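Local atomic coordinates of alpha-1,4-endofucoidanase (Mariniflexile fucanivorans, PDB entry 6DLH), a protein that hydrolyses fucoidan within its chains at alpha-1,4-linked fucose, as a glycoside hydrolase of family 107 with a retaining mechanism, and binds several calcium ions. Residues 144-149 / 218-223; 593-598 / 622-627; 421-426 / 498-503. All coordinates share one frame; numbering follows the deposited sequence.

Contact 1. Residues 144-149 / 218-223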
ATOM      1  N   THR A 144       9.450   7.128   7.309  1.00 29.55           N
ATOM      2  CA  THR A 144       8.342   7.044   6.367  1.00 29.85           C
ATOM      3  C   THR A 144       7.865   8.441   5.974  1.00 28.48           C
ATOM      4  O   THR A 144       7.967   9.394   6.752  1.00 27.73           O
ATOM      5  CB  THR A 144       7.197   6.175   6.911  1.00 31.39           C
ATOM      6  OG1 THR A 144       6.509   6.952   7.891  1.00 35.12           O
ATOM      7  CG2 THR A 144       7.681   4.894   7.550  1.00 29.41           C
ATOM      8  N   GLU A 145       7.366   8.531   4.736  1.00 28.13           N
ATOM      9  CA  GLU A 145       6.729   9.710   4.167  1.00 27.08           C
ATOM     10  C   GLU A 145       5.379   9.244   3.642  1.00 27.20           C
ATOM     11  O   GLU A 145       5.304   8.200   2.999  1.00 29.57           O
ATOM     12  CB  GLU A 145       7.599  10.287   3.041  1.00 25.78           C
ATOM     13  CG  GLU A 145       7.034  11.535   2.364  1.00 25.53           C
ATOM     14  CD  GLU A 145       7.805  12.062   1.148  1.00 26.83           C
ATOM     15  OE1 GLU A 145       8.389  11.240   0.398  1.00 25.53           O
ATOM     16  OE2 GLU A 145       7.814  13.302   0.935  1.00 25.54           O
ATOM     17  N   ILE A 146       4.319  10.008   3.924  1.00 27.06           N
ATOM     18  CA  ILE A 146       2.980   9.557   3.586  1.00 27.28           C
ATOM     19  C   ILE A 146       2.370  10.498   2.557  1.00 28.08           C
ATOM     20  O   ILE A 146       2.360  11.713   2.756  1.00 29.37           O
ATOM     21  CB  ILE A 146       2.103   9.417   4.851  1.00 28.59           C
ATOM     22  CG1 ILE A 146       2.696   8.421   5.858  1.00 27.41           C
ATOM     23  CG2 ILE A 146       0.668   9.067   4.473  1.00 28.00           C
ATOM     24  CD1 ILE A 146       2.674   6.974   5.408  1.00 29.14           C
ATOM     25  N   TYR A 147       1.857   9.908   1.470  1.00 28.53           N
ATOM     26  CA  TYR A 147       1.251  10.655   0.384  1.00 31.15           C
ATOM     27  C   TYR A 147      -0.257  10.765   0.592  1.00 33.67           C
ATOM     28  O   TYR A 147      -0.933   9.762   0.808  1.00 34.37           O
ATOM     29  CB  TYR A 147       1.507   9.972  -0.960  1.00 30.63           C
ATOM     30  CG  TYR A 147       0.775  10.614  -2.112  1.00 31.60           C
ATOM     31  CD1 TYR A 147      -0.563  10.338  -2.365  1.00 30.35           C
ATOM     32  CD2 TYR A 147       1.422  11.513  -2.949  1.00 30.37           C
ATOM     33  CE1 TYR A 147      -1.242  10.939  -3.413  1.00 29.61           C
ATOM     34  CE2 TYR A 147       0.763  12.112  -4.009  1.00 30.67           C
ATOM     35  CZ  TYR A 147      -0.572  11.824  -4.243  1.00 30.98           C
ATOM     36  OH  TYR A 147      -1.205  12.423  -5.293  1.00 29.43           O
ATOM     37  N   VAL A 148      -0.768  11.999   0.483  1.00 35.18           N
ATOM     38  CA  VAL A 148      -2.193  12.284   0.533  1.00 34.44           C
ATOM     39  C   VAL A 148      -2.517  13.248  -0.600  1.00 34.33           C
ATOM     40  O   VAL A 148      -1.880  14.288  -0.728  1.00 34.21           O
ATOM     41  CB  VAL A 148      -2.621  12.867   1.896  1.00 33.75           C
ATOM     42  CG1 VAL A 148      -4.051  13.397   1.852  1.00 34.42           C
ATOM     43  CG2 VAL A 148      -2.462  11.860   3.031  1.00 32.28           C
ATOM     44  N   ASN A 149      -3.484  12.877  -1.439  1.00 35.03           N
ATOM     45  CA  ASN A 149      -3.966  13.809  -2.437  1.00 38.04           C
ATOM     46  C   ASN A 149      -4.945  14.755  -1.751  1.00 42.49           C
ATOM     47  O   ASN A 149      -5.805  14.315  -0.989  1.00 43.81           O
ATOM     48  CB  ASN A 149      -4.534  13.103  -3.667  1.00 38.31           C
ATOM     49  CG  ASN A 149      -4.870  14.079  -4.771  1.00 39.34           C
ATOM     50  OD1 ASN A 149      -5.916  14.725  -4.728  1.00 42.13           O
ATOM     51  ND2 ASN A 149      -3.987  14.207  -5.750  1.00 38.33           N
ATOM     52  N   ASP A 218       4.513   8.335  15.831  1.00 40.77           N
ATOM     53  CA  ASP A 218       5.834   8.596  15.285  1.00 41.37           C
ATOM     54  C   ASP A 218       6.233   7.529  14.259  1.00 40.23           C
ATOM     55  O   ASP A 218       7.397   7.453  13.865  1.00 38.29           O
ATOM     56  CB  ASP A 218       6.866   8.766  16.404  1.00 41.55           C
ATOM     57  CG  ASP A 218       7.219   7.465  17.108  1.00 46.04           C
ATOM     58  OD1 ASP A 218       6.716   6.400  16.673  1.00 42.97           O
ATOM     59  OD2 ASP A 218       7.993   7.527  18.091  1.00 46.22           O
ATOM     60  N   LEU A 219       5.269   6.705  13.831  1.00 37.52           N
ATOM     61  CA  LEU A 219       5.512   5.741  12.770  1.00 37.09           C
ATOM     62  C   LEU A 219       5.520   6.462  11.418  1.00 38.89           C
ATOM     63  O   LEU A 219       5.911   5.881  10.403  1.00 36.00           O
ATOM     64  CB  LEU A 219       4.440   4.646  12.825  1.00 35.57           C
ATOM     65  CG  LEU A 219       4.542   3.646  13.986  1.00 37.53           C
ATOM     66  CD1 LEU A 219       3.370   2.677  13.962  1.00 36.01           C
ATOM     67  CD2 LEU A 219       5.851   2.872  13.957  1.00 36.14           C
ATOM     68  N   ILE A 220       5.091   7.734  11.431  1.00 39.14           N
ATOM     69  CA  ILE A 220       5.005   8.593  10.257  1.00 39.13           C
ATOM     70  C   ILE A 220       5.933   9.787  10.459  1.00 38.22           C
ATOM     71  O   ILE A 220       5.714  10.573  11.378  1.00 43.03           O
ATOM     72  CB  ILE A 220       3.549   9.057  10.044  1.00 39.07           C
ATOM     73  CG1 ILE A 220       2.634   7.882   9.689  1.00 38.63           C
ATOM     74  CG2 ILE A 220       3.483  10.173   9.006  1.00 39.49           C
ATOM     75  CD1 ILE A 220       1.188   8.260   9.489  1.00 37.93           C
ATOM     76  N   ASP A 221       6.941   9.942   9.587  1.00 33.25           N
ATOM     77  CA  ASP A 221       7.914  11.011   9.772  1.00 32.36           C
ATOM     78  C   ASP A 221       7.571  12.240   8.931  1.00 30.49           C
ATOM     79  O   ASP A 221       7.997  13.343   9.259  1.00 29.71           O
ATOM     80  CB  ASP A 221       9.354  10.555   9.523  1.00 31.03           C
ATOM     81  CG  ASP A 221       9.790   9.424  10.432  1.00 31.63           C
ATOM     82  OD1 ASP A 221       9.419   8.277  10.145  1.00 32.24           O
ATOM     83  OD2 ASP A 221      10.493   9.704  11.421  1.00 34.01           O
ATOM     84  N   ALA A 222       6.814  12.046   7.844  1.00 32.42           N
ATOM     85  CA  ALA A 222       6.577  13.108   6.875  1.00 30.66           C
ATOM     86  C   ALA A 222       5.251  12.869   6.170  1.00 29.95           C
ATOM     87  O   ALA A 222       4.859  11.722   5.996  1.00 30.44           O
ATOM     88  CB  ALA A 222       7.709  13.172   5.872  1.00 28.99           C
ATOM     89  N   TRP A 223       4.591  13.970   5.780  1.00 29.99           N
ATOM     90  CA  TRP A 223       3.394  13.963   4.955  1.00 29.81           C
ATOM     91  C   TRP A 223       3.627  14.856   3.736  1.00 29.98           C
ATOM     92  O   TRP A 223       4.067  15.992   3.879  1.00 31.42           O
ATOM     93  CB  TRP A 223       2.198  14.510   5.748  1.00 29.94           C
ATOM     94  CG  TRP A 223       1.795  13.751   6.974  1.00 29.61           C
ATOM     95  CD1 TRP A 223       2.347  13.844   8.217  1.00 28.62           C
ATOM     96  CD2 TRP A 223       0.699  12.825   7.084  1.00 29.06           C
ATOM     97  NE1 TRP A 223       1.682  13.024   9.088  1.00 32.57           N
ATOM     98  CE2 TRP A 223       0.667  12.386   8.422  1.00 30.47           C
ATOM     99  CE3 TRP A 223      -0.249  12.322   6.186  1.00 30.44           C
ATOM    100  CZ2 TRP A 223      -0.270  11.460   8.879  1.00 30.36           C
ATOM    101  CZ3 TRP A 223      -1.174  11.404   6.634  1.00 31.06           C
ATOM    102  CH2 TRP A 223      -1.179  10.980   7.965  1.00 30.39           C
TER

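Contact 2. Residues 593-598 / 622-627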
ATOM      1  N   PRO A 593     -13.944 -22.325  -4.675  1.00 48.58           N
ATOM      2  CA  PRO A 593     -14.811 -23.496  -4.542  1.00 49.55           C
ATOM      3  C   PRO A 593     -15.725 -23.647  -5.756  1.00 47.70           C
ATOM      4  O   PRO A 593     -15.941 -22.695  -6.503  1.00 48.02           O
ATOM      5  CB  PRO A 593     -15.641 -23.203  -3.282  1.00 49.64           C
ATOM      6  CG  PRO A 593     -15.609 -21.694  -3.142  1.00 48.67           C
ATOM      7  CD  PRO A 593     -14.264 -21.273  -3.696  1.00 47.92           C
ATOM      8  N   THR A 594     -16.235 -24.867  -5.944  1.00 49.10           N
ATOM      9  CA  THR A 594     -17.232 -25.166  -6.961  1.00 49.81           C
ATOM     10  C   THR A 594     -18.542 -25.479  -6.242  1.00 51.97           C
ATOM     11  O   THR A 594     -18.573 -25.532  -5.011  1.00 53.99           O
ATOM     12  CB  THR A 594     -16.776 -26.336  -7.850  1.00 50.33           C
ATOM     13  OG1 THR A 594     -16.856 -27.546  -7.094  1.00 51.37           O
ATOM     14  CG2 THR A 594     -15.370 -26.174  -8.390  1.00 44.37           C
ATOM     15  N   ALA A 595     -19.609 -25.706  -7.017  1.00 47.98           N
ATOM     16  CA  ALA A 595     -20.896 -26.083  -6.457  1.00 48.90           C
ATOM     17  C   ALA A 595     -20.779 -27.383  -5.657  1.00 49.84           C
ATOM     18  O   ALA A 595     -21.541 -27.607  -4.719  1.00 54.08           O
ATOM     19  CB  ALA A 595     -21.915 -26.190  -7.560  1.00 49.57           C
ATOM     20  N   ALA A 596     -19.796 -28.217  -6.015  1.00 46.92           N
ATOM     21  CA  ALA A 596     -19.524 -29.474  -5.337  1.00 51.29           C
ATOM     22  C   ALA A 596     -19.027 -29.248  -3.907  1.00 54.81           C
ATOM     23  O   ALA A 596     -19.057 -30.176  -3.102  1.00 57.89           O
ATOM     24  CB  ALA A 596     -18.525 -30.281  -6.135  1.00 50.51           C
ATOM     25  N   ASP A 597     -18.559 -28.030  -3.597  1.00 52.83           N
ATOM     26  CA  ASP A 597     -17.977 -27.755  -2.290  1.00 51.59           C
ATOM     27  C   ASP A 597     -19.014 -27.139  -1.350  1.00 49.43           C
ATOM     28  O   ASP A 597     -18.691 -26.820  -0.205  1.00 48.95           O
ATOM     29  CB  ASP A 597     -16.704 -26.909  -2.394  1.00 53.36           C
ATOM     30  CG  ASP A 597     -15.568 -27.587  -3.141  1.00 55.11           C
ATOM     31  OD1 ASP A 597     -15.110 -28.650  -2.675  1.00 56.54           O
ATOM     32  OD2 ASP A 597     -15.147 -27.045  -4.185  1.00 55.85           O
ATOM     33  N   ALA A 598     -20.259 -27.013  -1.828  1.00 48.00           N
ATOM     34  CA  ALA A 598     -21.344 -26.377  -1.094  1.00 52.27           C
ATOM     35  C   ALA A 598     -21.506 -26.986   0.299  1.00 57.18           C
ATOM     36  O   ALA A 598     -21.283 -28.183   0.491  1.00 58.74           O
ATOM     37  CB  ALA A 598     -22.623 -26.477  -1.886  1.00 48.36           C
ATOM     38  N   VAL A 622     -19.368 -22.882   2.208  1.00 46.30           N
ATOM     39  CA  VAL A 622     -19.474 -22.536   0.798  1.00 45.83           C
ATOM     40  C   VAL A 622     -20.952 -22.432   0.424  1.00 47.32           C
ATOM     41  O   VAL A 622     -21.698 -23.391   0.596  1.00 49.92           O
ATOM     42  CB  VAL A 622     -18.761 -23.572  -0.091  1.00 44.36           C
ATOM     43  CG1 VAL A 622     -19.028 -23.330  -1.570  1.00 42.39           C
ATOM     44  CG2 VAL A 622     -17.270 -23.651   0.189  1.00 43.49           C
ATOM     45  N   ASP A 623     -21.356 -21.271  -0.105  1.00 48.46           N
ATOM     46  CA  ASP A 623     -22.714 -21.045  -0.573  1.00 48.55           C
ATOM     47  C   ASP A 623     -22.773 -21.286  -2.077  1.00 51.10           C
ATOM     48  O   ASP A 623     -21.754 -21.193  -2.759  1.00 53.07           O
ATOM     49  CB  ASP A 623     -23.169 -19.607  -0.319  1.00 49.75           C
ATOM     50  CG  ASP A 623     -23.604 -19.305   1.107  1.00 50.95           C
ATOM     51  OD1 ASP A 623     -23.730 -20.254   1.909  1.00 49.64           O
ATOM     52  OD2 ASP A 623     -23.822 -18.113   1.400  1.00 52.93           O
ATOM     53  N   HIS A 624     -23.983 -21.575  -2.575  1.00 52.05           N
ATOM     54  CA  HIS A 624     -24.238 -21.704  -4.001  1.00 52.64           C
ATOM     55  C   HIS A 624     -24.250 -20.318  -4.640  1.00 53.52           C
ATOM     56  O   HIS A 624     -24.550 -19.330  -3.974  1.00 53.33           O
ATOM     57  CB  HIS A 624     -25.557 -22.456  -4.254  1.00 54.25           C
ATOM     58  CG  HIS A 624     -25.456 -23.942  -4.127  1.00 54.35           C
ATOM     59  ND1 HIS A 624     -24.551 -24.690  -4.860  1.00 53.38           N
ATOM     60  CD2 HIS A 624     -26.142 -24.825  -3.365  1.00 54.26           C
ATOM     61  CE1 HIS A 624     -24.675 -25.966  -4.551  1.00 52.51           C
ATOM     62  NE2 HIS A 624     -25.645 -26.075  -3.633  1.00 54.72           N
ATOM     63  N   VAL A 625     -23.913 -20.264  -5.937  1.00 55.56           N
ATOM     64  CA  VAL A 625     -24.065 -19.067  -6.751  1.00 54.77           C
ATOM     65  C   VAL A 625     -25.533 -18.651  -6.702  1.00 55.06           C
ATOM     66  O   VAL A 625     -26.416 -19.491  -6.839  1.00 57.67           O
ATOM     67  CB  VAL A 625     -23.595 -19.316  -8.201  1.00 53.79           C
ATOM     68  CG1 VAL A 625     -23.885 -18.138  -9.120  1.00 51.13           C
ATOM     69  CG2 VAL A 625     -22.124 -19.703  -8.277  1.00 52.46           C
ATOM     70  N   ALA A 626     -25.784 -17.353  -6.493  1.00 57.71           N
ATOM     71  CA  ALA A 626     -27.141 -16.835  -6.395  1.00 57.03           C
ATOM     72  C   ALA A 626     -27.722 -16.655  -7.793  1.00 56.76           C
ATOM     73  O   ALA A 626     -26.977 -16.594  -8.770  1.00 54.73           O
ATOM     74  CB  ALA A 626     -27.143 -15.532  -5.632  1.00 59.04           C
ATOM     75  N   GLY A 627     -29.059 -16.581  -7.865  1.00 59.01           N
ATOM     76  CA  GLY A 627     -29.759 -16.251  -9.099  1.00 61.21           C
ATOM     77  C   GLY A 627     -30.293 -17.470  -9.852  1.00 63.79           C
ATOM     78  O   GLY A 627     -31.000 -17.320 -10.845  1.00 63.36           O
TER

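Contact 3. Residues 421-426 / 498-503. With CA (calcium ion), chain I.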
ATOM      1  N   PRO A 421      33.218   5.474  10.977  1.00 40.29           N
ATOM      2  CA  PRO A 421      32.183   4.537  10.531  1.00 37.68           C
ATOM      3  C   PRO A 421      30.820   5.163  10.244  1.00 35.56           C
ATOM      4  O   PRO A 421      30.409   6.115  10.903  1.00 30.87           O
ATOM      5  CB  PRO A 421      32.044   3.562  11.711  1.00 39.19           C
ATOM      6  CG  PRO A 421      33.387   3.619  12.401  1.00 41.90           C
ATOM      7  CD  PRO A 421      33.838   5.058  12.247  1.00 42.21           C
ATOM      8  N   ASN A 422      30.114   4.584   9.263  1.00 34.64           N
ATOM      9  CA  ASN A 422      28.728   4.939   9.006  1.00 34.34           C
ATOM     10  C   ASN A 422      27.823   3.800   9.474  1.00 33.03           C
ATOM     11  O   ASN A 422      28.119   2.634   9.230  1.00 30.33           O
ATOM     12  CB  ASN A 422      28.474   5.233   7.525  1.00 36.52           C
ATOM     13  CG  ASN A 422      29.324   6.349   6.952  1.00 37.13           C
ATOM     14  OD1 ASN A 422      29.441   6.466   5.736  1.00 37.54           O
ATOM     15  ND2 ASN A 422      29.920   7.171   7.801  1.00 37.66           N
ATOM     16  N   TRP A 423      26.727   4.166  10.150  1.00 30.93           N
ATOM     17  CA  TRP A 423      25.646   3.244  10.461  1.00 33.02           C
ATOM     18  C   TRP A 423      24.617   3.250   9.330  1.00 32.91           C
ATOM     19  O   TRP A 423      24.462   4.242   8.621  1.00 32.85           O
ATOM     20  CB  TRP A 423      25.001   3.612  11.803  1.00 33.17           C
ATOM     21  CG  TRP A 423      25.830   3.261  13.002  1.00 35.71           C
ATOM     22  CD1 TRP A 423      26.841   3.998  13.552  1.00 35.78           C
ATOM     23  CD2 TRP A 423      25.709   2.078  13.814  1.00 35.56           C
ATOM     24  NE1 TRP A 423      27.363   3.352  14.644  1.00 36.53           N
ATOM     25  CE2 TRP A 423      26.688   2.173  14.831  1.00 36.68           C
ATOM     26  CE3 TRP A 423      24.879   0.951  13.783  1.00 35.82           C
ATOM     27  CZ2 TRP A 423      26.850   1.183  15.800  1.00 37.43           C
ATOM     28  CZ3 TRP A 423      25.041  -0.030  14.736  1.00 36.05           C
ATOM     29  CH2 TRP A 423      26.013   0.089  15.733  1.00 37.11           C
ATOM     30  N   SER A 424      23.885   2.141   9.191  1.00 32.45           N
ATOM     31  CA  SER A 424      22.971   1.966   8.075  1.00 31.51           C
ATOM     32  C   SER A 424      21.693   2.779   8.279  1.00 31.50           C
ATOM     33  O   SER A 424      21.269   3.009   9.411  1.00 32.87           O
ATOM     34  CB  SER A 424      22.677   0.506   7.852  1.00 31.65           C
ATOM     35  OG  SER A 424      21.986  -0.056   8.957  1.00 29.28           O
ATOM     36  N   ARG A 425      21.105   3.221   7.160  1.00 28.93           N
ATOM     37  CA  ARG A 425      19.757   3.778   7.094  1.00 28.73           C
ATOM     38  C   ARG A 425      19.545   4.849   8.164  1.00 27.34           C
ATOM     39  O   ARG A 425      20.394   5.717   8.329  1.00 24.99           O
ATOM     40  CB  ARG A 425      18.717   2.654   7.103  1.00 27.77           C
ATOM     41  CG  ARG A 425      19.002   1.575   6.071  1.00 26.78           C
ATOM     42  CD  ARG A 425      17.855   0.605   5.922  1.00 27.08           C
ATOM     43  NE  ARG A 425      18.014  -0.192   4.715  1.00 25.86           N
ATOM     44  CZ  ARG A 425      17.199  -1.172   4.334  1.00 26.86           C
ATOM     45  NH1 ARG A 425      17.404  -1.797   3.186  1.00 27.11           N
ATOM     46  NH2 ARG A 425      16.194  -1.543   5.104  1.00 28.72           N
ATOM     47  N   GLN A 426      18.405   4.778   8.869  1.00 28.92           N
ATOM     48  CA  GLN A 426      18.030   5.765   9.875  1.00 29.93           C
ATOM     49  C   GLN A 426      18.066   5.184  11.295  1.00 32.28           C
ATOM     50  O   GLN A 426      18.352   5.917  12.239  1.00 32.60           O
ATOM     51  CB  GLN A 426      16.660   6.373   9.569  1.00 29.73           C
ATOM     52  CG  GLN A 426      16.679   7.372   8.419  1.00 29.12           C
ATOM     53  CD  GLN A 426      17.418   8.636   8.772  1.00 29.24           C
ATOM     54  OE1 GLN A 426      17.027   9.368   9.677  1.00 29.82           O
ATOM     55  NE2 GLN A 426      18.490   8.912   8.042  1.00 27.86           N
ATOM     56  N   LEU A 498      25.624   2.443  20.854  1.00 48.01           N
ATOM     57  CA  LEU A 498      26.616   1.542  20.291  1.00 44.98           C
ATOM     58  C   LEU A 498      27.684   2.370  19.584  1.00 44.29           C
ATOM     59  O   LEU A 498      27.376   3.395  18.985  1.00 47.19           O
ATOM     60  CB  LEU A 498      25.940   0.553  19.340  1.00 41.65           C
ATOM     61  CG  LEU A 498      25.098  -0.530  20.012  1.00 44.94           C
ATOM     62  CD1 LEU A 498      24.576  -1.521  18.984  1.00 40.23           C
ATOM     63  CD2 LEU A 498      25.883  -1.248  21.103  1.00 41.08           C
ATOM     64  N   MET A 499      28.938   1.916  19.658  1.00 42.83           N
ATOM     65  CA  MET A 499      30.042   2.692  19.120  1.00 44.41           C
ATOM     66  C   MET A 499      30.887   1.847  18.168  1.00 44.84           C
ATOM     67  O   MET A 499      31.571   0.906  18.578  1.00 42.37           O
ATOM     68  CB  MET A 499      30.914   3.232  20.252  1.00 48.48           C
ATOM     69  CG  MET A 499      30.156   4.136  21.210  1.00 52.57           C
ATOM     70  SD  MET A 499      31.195   4.527  22.628  1.00 62.19           S
ATOM     71  CE  MET A 499      31.499   2.895  23.300  1.00 55.87           C
ATOM     72  N   ALA A 500      30.833   2.209  16.883  1.00 39.99           N
ATOM     73  CA  ALA A 500      31.591   1.494  15.875  1.00 39.25           C
ATOM     74  C   ALA A 500      32.903   2.229  15.634  1.00 40.16           C
ATOM     75  O   ALA A 500      32.923   3.455  15.582  1.00 40.76           O
ATOM     76  CB  ALA A 500      30.776   1.362  14.612  1.00 37.82           C
ATOM     77  N   GLN A 501      33.989   1.463  15.483  1.00 37.77           N
ATOM     78  CA  GLN A 501      35.316   2.039  15.413  1.00 38.84           C
ATOM     79  C   GLN A 501      36.002   1.585  14.131  1.00 37.29           C
ATOM     80  O   GLN A 501      35.846   0.439  13.710  1.00 36.46           O
ATOM     81  CB  GLN A 501      36.145   1.615  16.633  1.00 42.41           C
ATOM     82  CG  GLN A 501      37.509   2.292  16.698  1.00 45.84           C
ATOM     83  CD  GLN A 501      38.411   1.789  17.801  1.00 50.85           C
ATOM     84  OE1 GLN A 501      38.532   0.586  18.035  1.00 52.47           O
ATOM     85  NE2 GLN A 501      39.080   2.717  18.471  1.00 48.91           N
ATOM     86  N   ASP A 502      36.763   2.511  13.534  1.00 36.37           N
ATOM     87  CA  ASP A 502      37.763   2.196  12.527  1.00 35.79           C
ATOM     88  C   ASP A 502      39.039   2.974  12.848  1.00 35.17           C
ATOM     89  O   ASP A 502      39.123   3.648  13.877  1.00 33.48           O
ATOM     90  CB  ASP A 502      37.233   2.397  11.103  1.00 38.56           C
ATOM     91  CG  ASP A 502      36.814   3.815  10.733  1.00 41.56           C
ATOM     92  OD1 ASP A 502      37.073   4.750  11.530  1.00 39.49           O
ATOM     93  OD2 ASP A 502      36.220   3.974   9.634  1.00 44.04           O
ATOM     94  N   SER A 503      40.024   2.893  11.950  1.00 34.93           N
ATOM     95  CA  SER A 503      41.327   3.493  12.190  1.00 40.91           C
ATOM     96  C   SER A 503      41.211   4.999  12.435  1.00 44.04           C
ATOM     97  O   SER A 503      42.149   5.599  12.953  1.00 47.17           O
ATOM     98  CB  SER A 503      42.273   3.193  11.056  1.00 38.50           C
ATOM     99  OG  SER A 503      41.823   3.827   9.867  1.00 37.95           O
TER
HETATM  100 CA    CA I 808      37.691   5.354   7.625  1.00 67.25          CA
HETATM  101  O   HOH W   1      39.362   3.674   8.507  1.00 40.78           O

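Contact 1. Residues 144-149 / 218-223
Thr144 and Asp221 exchange hydrogen bonds beside the turn that leads into the strand beginning at Ala222. Thr144 N donates to Asp221 OD1 (3.1 Å), reaching the carboxylate on its anti side, 35° out of plane, and Asp221 N donates back to Thr144 O (3.1 Å). The Thr144 hydroxyl sits between the backbone N and the carbonyl carbon (chi1 76°), where OG1 donates to Leu219 O at 2.8 Å, in the carbonyl plane and on a lone pair. Asp221 OD2 is salt-bridged to Arg143, so both carboxylate oxygens are engaged.

Ile146 N donates to Ala222 O (2.7 Å) and Ile146 pairs with Trp223 as parallel neighbours. These strands are adjacent in the seven-stranded parallel sheet and are joined through helices, a beta-alpha-beta connection consistent with the barrel-like catalytic domain related to GH29 fucosidases.

Apolar contacts occupy the side of the sheet bearing Ile146 and Trp223. Ile146 CB and Ile220 CG2 lie over the same indole face, both offset toward the rim, and Ile146 CG2 comes within 3.7 Å of Trp223 CZ3. The Ile146 and Ile220 side chains cross at about a right angle, with Ile146 CG1 3.7 Å from Ile220 CG2. Val148 CG2 meets Trp223 CZ3 at the ring edge (3.9 Å). On the sheet's other side, Glu145 CG rests 3.9 Å from Ala222 CB, while its carboxylate bonds to Tyr290, Gln82 and Thr379.

Contact 2. Residues 593-598 / 622-627
Val622 fills the tight half of this contact, its branched side chain directed into the turn formed by residues 593-598. Val622 CB approaches Asp597 O to 3.3 Å, and its two methyls reach Pro593 CB, CG1 at 3.8 Å and CG2 only slightly farther away. With CG1 anti to the backbone N (chi1 172°) and CG2 beside it, both branches face the proline, and Trp576 and Ala542 pack round the same valine. The turn is braced from within: Asp597 OD2 accepts a nearly straight bond from Thr594 N (3.0 Å, 176°) on its anti lone pair, and Asp597 N donates to Thr594 O at 2.9 Å. No hydrogen bond joins the two segments, although Ala598 CA makes a CA-H...O contact with Val622 O.

The His624 side is more open to solvent and held through few atoms. Here Ala598 CB lies over one face of the His624 imidazole, a CH-pi contact 3.7 Å from the ring centroid and 29° off its normal. Ala595 O stands 3.5 Å from His624 CE1. The imidazole is steadied from elsewhere: His624 ND1 bonds to Tyr665 OH, and Phe667 meets the ring edge-to-face. Those aromatics alternate with Asp666 and Glu668, which bind calcium. The contact thus joins the end of strand 613-623 and the linker after it to the calcium-binding loop of the next Ig-like beta-sandwich domain.

Contact 3. Residues 421-426 / 498-503
The Trp423 indole meets the strand 498-502 through its six-membered ring and NE1: Leu498 CB and Ala500 CB approach obliquely, and Met499 N lies farther off at the edge, near the ring plane. In this Ig-like domain Trp423 of the short strand 422-423, with Pro421 just before it, packs against a three-stranded antiparallel sheet whose middle strand carries Leu498, Ala500 and Asp502 on the facing side. Trp423 CH2 touches Leu498 CB at 3.6 Å, the two side chains crossing at about a right angle, and Trp423 CZ2 is 4.1 Å from Ala500 CB. NE1 bonds to Thr507 O, and Leu460 packs on the same side chain.

Pro421 continues the packing toward the end of the strand. Its CG comes 3.2 Å from Ala500 O, its CB 3.9 Å from Ala500 CB, and its CD 3.3 Å from Asp502 OD1. Asp502 OD1 accepts from Asp504 N, which fixes the carboxylate's rotation, and Asp502 OD2 binds calcium at 2.8 Å, a long distance for a calcium ligand. Gly419 O joins Asp451 and Glu453 in the same site, so the ion ties Asp502 to the chain just before Pro421 and to the loop after strand 449-450. A water 2.5 Å from the ion is hydrogen-bonded to Ser503 OG at 2.8 Å.

How the contacts relate
From the N terminus the chain first closes contact 1, where strand 143-149 of the catalytic domain is joined by strand 222-226 after 68 strand-free residues, about half helical. It then enters the first Ig-like domain, where contact 3 closes a loop of about seventy residues, and contact 2 follows with a shorter one, filled mainly by strands. The three loops are in series; none nests or crosses. Contacts 1 and 3 approach to about 7 Å between nearest atoms, and segment 421-426 reaches the catalytic domain, with Gln426 bonded to the calcium ligand Asp79 and Asp221 touching Tyr427. Contact 2 lies about 60 Å from contact 3 between centres, at a junction of later Ig-like domains.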